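PDB 5IG1: CAMK/CAMK2 protein kinase from Salpingoeca rosetta, which probably phosphorylates serine and threonine residues of proteins with ATP, as the kinase domain of a calcium/calmodulin-dependent protein kinase II. Local coordinates for residues G101-Y113 against T290-K302. Numbering follows the deposited sequence.
Sequences GELFDEIVTRKFY and TLEELKKFNARRK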
loop_
_atom_site.group_PDB
_atom_site.type_symbol
_atom_site.label_atom_id
_atom_site.label_comp_id
_atom_site.label_asym_id
_atom_site.label_seq_id
_atom_site.Cartn_x
_atom_site.Cartn_y
_atom_site.Cartn_z
ATOM N N GLY A 101 12.206 -3.611 2.193
ATOM C CA GLY A 101 11.222 -4.635 1.975
ATOM C C GLY A 101 9.844 -4.227 2.455
ATOM O O GLY A 101 9.563 -3.066 2.772
ATOM N N GLU A 102 8.963 -5.226 2.490
ATOM C CA GLU A 102 7.603 -5.024 2.964
ATOM C C GLU A 102 7.586 -4.814 4.474
ATOM O O GLU A 102 8.287 -5.502 5.221
ATOM C CB GLU A 102 6.731 -6.224 2.596
ATOM C CG GLU A 102 6.586 -6.465 1.104
ATOM C CD GLU A 102 5.610 -7.579 0.789
ATOM O OE1 GLU A 102 5.071 -8.188 1.737
ATOM O OE2 GLU A 102 5.377 -7.845 -0.406
ATOM N N LEU A 103 6.757 -3.862 4.915
ATOM C CA LEU A 103 6.640 -3.535 6.336
ATOM C C LEU A 103 6.279 -4.759 7.172
ATOM O O LEU A 103 6.828 -4.964 8.264
ATOM C CB LEU A 103 5.591 -2.436 6.517
ATOM C CG LEU A 103 5.169 -2.077 7.942
ATOM C CD1 LEU A 103 6.350 -1.499 8.690
ATOM C CD2 LEU A 103 3.979 -1.107 7.944
ATOM N N PHE A 104 5.355 -5.586 6.678
ATOM C CA PHE A 104 4.902 -6.722 7.472
ATOM C C PHE A 104 5.972 -7.797 7.557
ATOM O O PHE A 104 6.033 -8.529 8.550
ATOM C CB PHE A 104 3.606 -7.298 6.897
ATOM C CG PHE A 104 2.380 -6.459 7.182
ATOM C CD1 PHE A 104 2.476 -5.094 7.389
ATOM C CD2 PHE A 104 1.133 -7.047 7.263
ATOM C CE1 PHE A 104 1.356 -4.335 7.652
ATOM C CE2 PHE A 104 0.009 -6.288 7.525
ATOM C CZ PHE A 104 0.124 -4.933 7.726
ATOM N N ASP A 105 6.830 -7.902 6.539
ATOM C CA ASP A 105 7.948 -8.831 6.616
ATOM C C ASP A 105 9.006 -8.370 7.612
ATOM O O ASP A 105 9.816 -9.186 8.062
ATOM C CB ASP A 105 8.581 -9.021 5.236
ATOM C CG ASP A 105 7.665 -9.738 4.260
ATOM O OD1 ASP A 105 6.762 -10.474 4.711
ATOM O OD2 ASP A 105 7.857 -9.574 3.036
ATOM N N GLU A 106 9.021 -7.084 7.963
ATOM C CA GLU A 106 10.025 -6.566 8.882
ATOM C C GLU A 106 9.528 -6.530 10.316
ATOM O O GLU A 106 10.314 -6.753 11.246
ATOM C CB GLU A 106 10.465 -5.160 8.456
ATOM C CG GLU A 106 11.668 -4.610 9.237
ATOM C CD GLU A 106 11.272 -3.861 10.498
ATOM O OE1 GLU A 106 10.070 -3.592 10.685
ATOM O OE2 GLU A 106 12.167 -3.536 11.302
ATOM N N ILE A 107 8.242 -6.236 10.511
ATOM C CA ILE A 107 7.677 -6.233 11.857
ATOM C C ILE A 107 7.870 -7.593 12.524
ATOM O O ILE A 107 8.201 -7.671 13.714
ATOM C CB ILE A 107 6.196 -5.817 11.803
ATOM C CG1 ILE A 107 6.083 -4.352 11.381
ATOM C CG2 ILE A 107 5.524 -6.023 13.145
ATOM C CD1 ILE A 107 4.656 -3.882 11.230
ATOM N N VAL A 108 7.701 -8.684 11.768
ATOM C CA VAL A 108 7.852 -10.016 12.350
ATOM C C VAL A 108 9.275 -10.268 12.821
ATOM O O VAL A 108 9.502 -11.177 13.626
ATOM C CB VAL A 108 7.417 -11.127 11.367
ATOM C CG1 VAL A 108 5.913 -11.111 11.164
ATOM C CG2 VAL A 108 8.142 -10.981 10.043
ATOM N N THR A 109 10.246 -9.498 12.339
ATOM C CA THR A 109 11.629 -9.665 12.772
ATOM C C THR A 109 12.002 -8.756 13.937
ATOM O O THR A 109 13.131 -8.838 14.428
ATOM C CB THR A 109 12.599 -9.419 11.606
ATOM O OG1 THR A 109 12.782 -8.010 11.420
ATOM C CG2 THR A 109 12.061 -10.038 10.322
ATOM N N ARG A 110 11.092 -7.901 14.393
ATOM C CA ARG A 110 11.405 -6.985 15.481
ATOM C C ARG A 110 11.361 -7.712 16.815
ATOM O O ARG A 110 10.526 -8.596 17.030
ATOM C CB ARG A 110 10.425 -5.810 15.504
ATOM C CG ARG A 110 10.446 -4.942 14.248
ATOM C CD ARG A 110 9.716 -3.637 14.482
ATOM N NE ARG A 110 9.518 -2.883 13.246
ATOM C CZ ARG A 110 8.912 -1.701 13.183
ATOM N NH1 ARG A 110 8.450 -1.130 14.290
ATOM N NH2 ARG A 110 8.770 -1.086 12.019
ATOM N N LYS A 111 12.278 -7.345 17.711
ATOM C CA LYS A 111 12.226 -7.858 19.072
ATOM C C LYS A 111 11.219 -7.100 19.921
ATOM O O LYS A 111 10.824 -7.590 20.985
ATOM C CB LYS A 111 13.607 -7.783 19.731
ATOM C CG LYS A 111 14.022 -6.372 20.138
ATOM C CD LYS A 111 15.133 -6.393 21.184
ATOM C CE LYS A 111 14.656 -7.003 22.500
ATOM N NZ LYS A 111 13.557 -6.211 23.132
ATOM N N PHE A 112 10.802 -5.919 19.476
ATOM C CA PHE A 112 9.864 -5.093 20.218
ATOM C C PHE A 112 8.927 -4.428 19.226
ATOM O O PHE A 112 9.378 -3.795 18.266
ATOM C CB PHE A 112 10.588 -4.040 21.063
ATOM C CG PHE A 112 9.668 -3.156 21.857
ATOM C CD1 PHE A 112 9.136 -3.589 23.060
ATOM C CD2 PHE A 112 9.353 -1.882 21.410
ATOM C CE1 PHE A 112 8.299 -2.773 23.799
ATOM C CE2 PHE A 112 8.515 -1.062 22.141
ATOM C CZ PHE A 112 7.981 -1.509 23.336
ATOM N N TYR A 113 7.630 -4.586 19.455
ATOM C CA TYR A 113 6.618 -4.028 18.570
ATOM C C TYR A 113 5.378 -3.778 19.410
ATOM O O TYR A 113 4.884 -4.694 20.077
ATOM C CB TYR A 113 6.318 -4.973 17.403
ATOM C CG TYR A 113 5.192 -4.517 16.512
ATOM C CD1 TYR A 113 5.367 -3.468 15.625
ATOM C CD2 TYR A 113 3.958 -5.142 16.552
ATOM C CE1 TYR A 113 4.339 -3.046 14.806
ATOM C CE2 TYR A 113 2.926 -4.733 15.739
ATOM C CZ TYR A 113 3.116 -3.678 14.867
ATOM O OH TYR A 113 2.087 -3.257 14.050
ATOM N N THR A 290 1.051 -10.719 18.400
ATOM C CA THR A 290 0.854 -10.088 17.101
ATOM C C THR A 290 1.966 -10.473 16.137
ATOM O O THR A 290 1.729 -10.645 14.934
ATOM C CB THR A 290 0.785 -8.572 17.259
ATOM O OG1 THR A 290 -0.313 -8.231 18.115
ATOM C CG2 THR A 290 0.586 -7.908 15.900
ATOM N N LEU A 291 3.187 -10.625 16.652
ATOM C CA LEU A 291 4.319 -10.988 15.808
ATOM C C LEU A 291 4.205 -12.428 15.313
ATOM O O LEU A 291 4.448 -12.710 14.134
ATOM C CB LEU A 291 5.627 -10.765 16.575
ATOM C CG LEU A 291 6.338 -9.424 16.344
ATOM C CD1 LEU A 291 5.334 -8.299 16.179
ATOM C CD2 LEU A 291 7.315 -9.100 17.471
ATOM N N GLU A 292 3.843 -13.359 16.200
ATOM C CA GLU A 292 3.718 -14.757 15.785
ATOM C C GLU A 292 2.561 -14.937 14.808
ATOM O O GLU A 292 2.714 -15.547 13.736
ATOM C CB GLU A 292 3.523 -15.647 17.012
ATOM C CG GLU A 292 4.578 -15.481 18.091
ATOM C CD GLU A 292 5.858 -16.238 17.788
ATOM O OE1 GLU A 292 5.980 -16.791 16.672
ATOM O OE2 GLU A 292 6.740 -16.287 18.675
ATOM N N GLU A 293 1.391 -14.407 15.168
ATOM C CA GLU A 293 0.252 -14.431 14.262
ATOM C C GLU A 293 0.590 -13.764 12.941
ATOM O O GLU A 293 0.093 -14.178 11.887
ATOM C CB GLU A 293 -0.946 -13.742 14.917
ATOM C CG GLU A 293 -2.274 -14.084 14.285
ATOM C CD GLU A 293 -2.503 -15.576 14.212
ATOM O OE1 GLU A 293 -2.550 -16.115 13.087
ATOM O OE2 GLU A 293 -2.624 -16.208 15.282
ATOM N N LEU A 294 1.442 -12.739 12.980
ATOM C CA LEU A 294 1.812 -12.034 11.762
ATOM C C LEU A 294 2.748 -12.870 10.900
ATOM O O LEU A 294 2.693 -12.781 9.672
ATOM C CB LEU A 294 2.438 -10.685 12.119
ATOM C CG LEU A 294 2.540 -9.626 11.020
ATOM C CD1 LEU A 294 1.225 -9.462 10.304
ATOM C CD2 LEU A 294 2.980 -8.294 11.625
ATOM N N LYS A 295 3.611 -13.682 11.518
ATOM C CA LYS A 295 4.380 -14.664 10.756
ATOM C C LYS A 295 3.452 -15.651 10.061
ATOM O O LYS A 295 3.652 -15.995 8.887
ATOM C CB LYS A 295 5.360 -15.407 11.671
ATOM C CG LYS A 295 6.390 -14.505 12.337
ATOM C CD LYS A 295 7.080 -15.182 13.525
ATOM C CE LYS A 295 8.011 -14.205 14.246
ATOM N NZ LYS A 295 8.476 -14.692 15.575
ATOM N N LYS A 296 2.422 -16.120 10.777
ATOM C CA LYS A 296 1.456 -17.015 10.144
ATOM C C LYS A 296 0.736 -16.318 8.995
ATOM O O LYS A 296 0.475 -16.931 7.953
ATOM C CB LYS A 296 0.455 -17.533 11.180
ATOM C CG LYS A 296 1.090 -18.297 12.340
ATOM C CD LYS A 296 0.223 -19.470 12.790
ATOM C CE LYS A 296 -1.032 -19.016 13.523
ATOM N NZ LYS A 296 -0.716 -18.435 14.861
ATOM N N PHE A 297 0.428 -15.028 9.164
ATOM C CA PHE A 297 -0.270 -14.255 8.137
ATOM C C PHE A 297 0.595 -14.076 6.895
ATOM O O PHE A 297 0.164 -14.363 5.770
ATOM C CB PHE A 297 -0.665 -12.899 8.729
ATOM C CG PHE A 297 -1.310 -11.949 7.754
ATOM C CD1 PHE A 297 -2.618 -12.137 7.340
ATOM C CD2 PHE A 297 -0.621 -10.838 7.289
ATOM C CE1 PHE A 297 -3.218 -11.254 6.461
ATOM C CE2 PHE A 297 -1.214 -9.951 6.411
ATOM C CZ PHE A 297 -2.516 -10.158 5.997
ATOM N N ASN A 298 1.819 -13.573 7.086
ATOM C CA ASN A 298 2.762 -13.438 5.981
ATOM C C ASN A 298 2.937 -14.760 5.253
ATOM O O ASN A 298 3.005 -14.792 4.019
ATOM C CB ASN A 298 4.118 -12.937 6.489
ATOM C CG ASN A 298 4.082 -11.493 6.970
ATOM O OD1 ASN A 298 3.228 -10.699 6.555
ATOM N ND2 ASN A 298 5.025 -11.142 7.844
ATOM N N ALA A 299 3.005 -15.865 6.001
ATOM C CA ALA A 299 3.095 -17.168 5.354
ATOM C C ALA A 299 1.842 -17.465 4.541
ATOM O O ALA A 299 1.929 -17.973 3.417
ATOM C CB ALA A 299 3.332 -18.262 6.394
ATOM N N ARG A 300 0.670 -17.123 5.076
ATOM C CA ARG A 300 -0.576 -17.501 4.422
ATOM C C ARG A 300 -0.798 -16.748 3.115
ATOM O O ARG A 300 -1.299 -17.334 2.153
ATOM C CB ARG A 300 -1.756 -17.286 5.370
ATOM C CG ARG A 300 -2.127 -18.536 6.131
ATOM C CD ARG A 300 -3.418 -18.370 6.930
ATOM N NE ARG A 300 -3.219 -17.632 8.174
ATOM C CZ ARG A 300 -3.598 -16.373 8.365
ATOM N NH1 ARG A 300 -4.220 -15.711 7.401
ATOM N NH2 ARG A 300 -3.365 -15.776 9.526
ATOM N N ARG A 301 -0.484 -15.448 3.061
ATOM C CA ARG A 301 -0.833 -14.692 1.859
ATOM C C ARG A 301 0.030 -15.099 0.665
ATOM O O ARG A 301 -0.445 -15.080 -0.473
ATOM C CB ARG A 301 -0.761 -13.185 2.123
ATOM C CG ARG A 301 0.482 -12.688 2.802
ATOM C CD ARG A 301 0.281 -11.244 3.223
ATOM N NE ARG A 301 1.489 -10.624 3.744
ATOM C CZ ARG A 301 2.418 -10.067 2.977
ATOM N NH1 ARG A 301 2.268 -10.053 1.659
ATOM N NH2 ARG A 301 3.494 -9.525 3.521
ATOM N N LYS A 302 1.297 -15.455 0.887
ATOM C CA LYS A 302 2.139 -15.859 -0.237
ATOM C C LYS A 302 1.668 -17.183 -0.821
ATOM O O LYS A 302 1.743 -17.403 -2.033
ATOM C CB LYS A 302 3.598 -15.963 0.204
ATOM C CG LYS A 302 4.362 -14.658 0.138
ATOM C CD LYS A 302 5.841 -14.843 0.461
ATOM C CE LYS A 302 6.595 -15.522 -0.675
ATOM N NZ LYS A 302 8.032 -15.749 -0.343
#
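The side chain of F104 sits as a knob among L294, F297, N298 and R301 on the flank of helix 290-302, its ring against the first two and CB near N298 and R301. The edge of the ring meets F297, F104 CD2 to CE2 of F297 at 3.8 Å, while CD1 of L294 comes against the same ring carbon. One turn on, I107 CG2 rests against L294 CD2 at 3.7 Å and also touches L291 CD1, which in turn lies 3.5 Å from Y113 CD2. V108 presses CG1 against L294 CB and the aliphatic part of K295.

Polar bonds close the other end. N298 ND2 donates to the backbone O of F104 (2.9 Å), approaching from above the carbonyl plane, and N298 OD1 accepts from R301 NH2. That same NH2 reaches E102 OE1 at 2.7 Å in a nearly straight salt bridge (166°), the carboxylate and guanidinium almost coplanar; D105 OD1 is a longer ionic partner. An extended chain from CG to NE carries the R301 guanidinium across to this acidic pair.

The N-to-C directions of helices 103-107 and 290-302 diverge by 139°, closer to antiparallel than parallel. From helix 198-213, I210 touches F104 and L294, and L211 touches F104 and I107. Helix 288-302, probably the CaMKII regulatory segment, packs on the C-lobe beside the short helix after the hinge, where the weakly bonded strand 101-102 pairs antiparallel with strand 147-149.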